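Local structure of predicted protein (Acinetobacter sp. RUH2624, 4MEA) at the interface of chains A and B. The protein hydrolyses epoxides as a Cif-family enzyme of the alpha/beta hydrolase fold and is a secreted virulence factor. Coordinates in Å, arbitrary orientation; residue numbers count along the deposited sequence, not the author numbering. Chains: chain A/B, Predicted protein.

The interface of chains A and B. Residues chain A 166-167, 184, 243-244, 246-247, 250; chain B 172-174.
A tyrosine from the short strand 172-173 of one alpha/beta hydrolase subunit packs against its two-fold-related neighbour, between the 3-10 helix 164-167 and the junction of helices 233-244 and 246-258; the structure alone does not show that this dimer forms in solution. In B:Tyr172, CG lies anti to the backbone N (chi1 -174°), which sends the ring away from its strand and towards chain A, hydroxyl first. The phenol reaches the first turn of helix 246-258, where the backbone N of A:Ala247 meets OH at 3.0 Å in the plane of the ring, at its edge. This hydrogen bond is weak and bent, 130° at the hydrogen. At this helix start the phenol oxygen serves as acceptor, and the helix end could polarise it modestly. Water 1, also at the ring edge, lies 2.8 Å from the same OH and links it to the carbonyl O of A:Arg244, the last residue of the preceding helix. CB of A:His246 approaches CE2 of B:Tyr172 obliquely from one side of the ring plane, at 3.7 Å; its imidazole is turned away and carries the sulfur of A:Met166 over the centre of one face.

The ring of A:Phe167 lies between the B:Thr173-B:Ala174 backbone, with the amide N of B:Ala174 above one face towards the rim, and CD1 of its own chain's A:Ile250 on the opposite face. CE1 of A:Phe167 touches CE2 of B:Tyr172 at 3.6 Å, from the side opposite A:His246, and CZ of A:Phe167 lies 3.6 Å from CA of B:Ala174. At the strand, water 2 bridges the main chains, 2.8 Å from the carbonyl O of A:Met166 and equally near the N of B:Tyr172.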
# COMPACT_ATOMS: atom_id res chain seq x y z
N MET A 166 4.61 8.96 -10.90
CA MET A 166 4.38 7.68 -10.24
C MET A 166 5.20 7.60 -8.95
O MET A 166 4.95 6.74 -8.09
CB MET A 166 4.70 6.53 -11.20
CG MET A 166 4.17 5.16 -10.79
SD MET A 166 4.32 3.96 -12.14
CE MET A 166 2.79 4.25 -13.04
N PHE A 167 6.18 8.49 -8.82
CA PHE A 167 6.96 8.62 -7.59
C PHE A 167 6.26 9.57 -6.62
O PHE A 167 6.81 9.92 -5.56
CB PHE A 167 8.36 9.15 -7.90
CG PHE A 167 9.25 8.16 -8.59
CD1 PHE A 167 9.11 6.80 -8.37
CD2 PHE A 167 10.24 8.59 -9.47
CE1 PHE A 167 9.94 5.88 -9.01
CE2 PHE A 167 11.08 7.68 -10.11
CZ PHE A 167 10.93 6.32 -9.88
N GLY A 184 3.39 0.52 -4.10
CA GLY A 184 4.29 0.15 -3.02
C GLY A 184 4.11 -1.28 -2.55
O GLY A 184 5.08 -2.05 -2.46
N TYR A 243 5.55 -4.18 -11.30
CA TYR A 243 5.57 -3.17 -10.24
C TYR A 243 6.98 -2.95 -9.69
O TYR A 243 7.39 -1.81 -9.47
CB TYR A 243 4.54 -3.49 -9.15
CG TYR A 243 3.13 -3.35 -9.68
CD1 TYR A 243 2.47 -2.12 -9.64
CD2 TYR A 243 2.48 -4.43 -10.28
CE1 TYR A 243 1.18 -1.98 -10.16
CE2 TYR A 243 1.19 -4.29 -10.81
CZ TYR A 243 0.55 -3.07 -10.74
OH TYR A 243 -0.72 -2.92 -11.26
N ARG A 244 7.74 -4.04 -9.50
CA ARG A 244 9.16 -3.92 -9.12
C ARG A 244 9.93 -3.14 -10.18
O ARG A 244 10.88 -2.41 -9.87
CB ARG A 244 9.80 -5.31 -8.97
CG ARG A 244 9.24 -6.15 -7.86
CD ARG A 244 10.03 -7.45 -7.67
NE ARG A 244 9.84 -8.44 -8.74
CZ ARG A 244 8.82 -9.30 -8.81
NH1 ARG A 244 7.85 -9.27 -7.90
NH2 ARG A 244 8.76 -10.17 -9.81
N HIS A 246 8.84 -0.73 -12.10
CA HIS A 246 8.29 0.59 -12.43
C HIS A 246 9.34 1.73 -12.39
O HIS A 246 9.27 2.67 -13.19
CB HIS A 246 7.07 0.93 -11.56
CG HIS A 246 5.75 0.58 -12.20
ND1 HIS A 246 4.65 0.21 -11.46
CD2 HIS A 246 5.36 0.56 -13.49
CE1 HIS A 246 3.64 -0.03 -12.27
NE2 HIS A 246 4.04 0.17 -13.51
N ALA A 247 10.29 1.66 -11.47
CA ALA A 247 11.29 2.72 -11.39
C ALA A 247 12.08 2.74 -12.70
O ALA A 247 12.41 3.80 -13.22
CB ALA A 247 12.20 2.55 -10.19
N ILE A 250 9.89 4.12 -15.52
CA ILE A 250 9.77 5.56 -15.35
C ILE A 250 10.95 6.26 -15.98
O ILE A 250 10.79 7.21 -16.76
CB ILE A 250 9.66 5.95 -13.86
CG1 ILE A 250 8.28 5.55 -13.32
CG2 ILE A 250 9.93 7.45 -13.68
CD1 ILE A 250 8.20 5.50 -11.80
N TYR B 172 5.12 4.99 -3.82
CA TYR B 172 6.28 4.39 -4.50
C TYR B 172 7.33 5.46 -4.77
O TYR B 172 6.99 6.61 -5.03
CB TYR B 172 5.82 3.75 -5.81
CG TYR B 172 6.88 2.96 -6.56
CD1 TYR B 172 7.36 1.76 -6.07
CD2 TYR B 172 7.35 3.40 -7.80
CE1 TYR B 172 8.32 1.03 -6.76
CE2 TYR B 172 8.31 2.68 -8.50
CZ TYR B 172 8.79 1.49 -7.98
OH TYR B 172 9.74 0.76 -8.68
N THR B 173 8.60 5.07 -4.70
CA THR B 173 9.69 6.02 -4.91
C THR B 173 10.80 5.39 -5.75
O THR B 173 10.74 4.21 -6.09
CB THR B 173 10.32 6.49 -3.58
OG1 THR B 173 11.19 5.47 -3.08
CG2 THR B 173 9.25 6.84 -2.56
N ALA B 174 11.81 6.19 -6.08
CA ALA B 174 12.92 5.72 -6.89
C ALA B 174 13.70 4.65 -6.14
O ALA B 174 14.43 3.86 -6.75
CB ALA B 174 13.83 6.88 -7.27
O HOH W 1 11.03 -1.22 -7.23
O HOH W 2 3.69 6.58 -5.56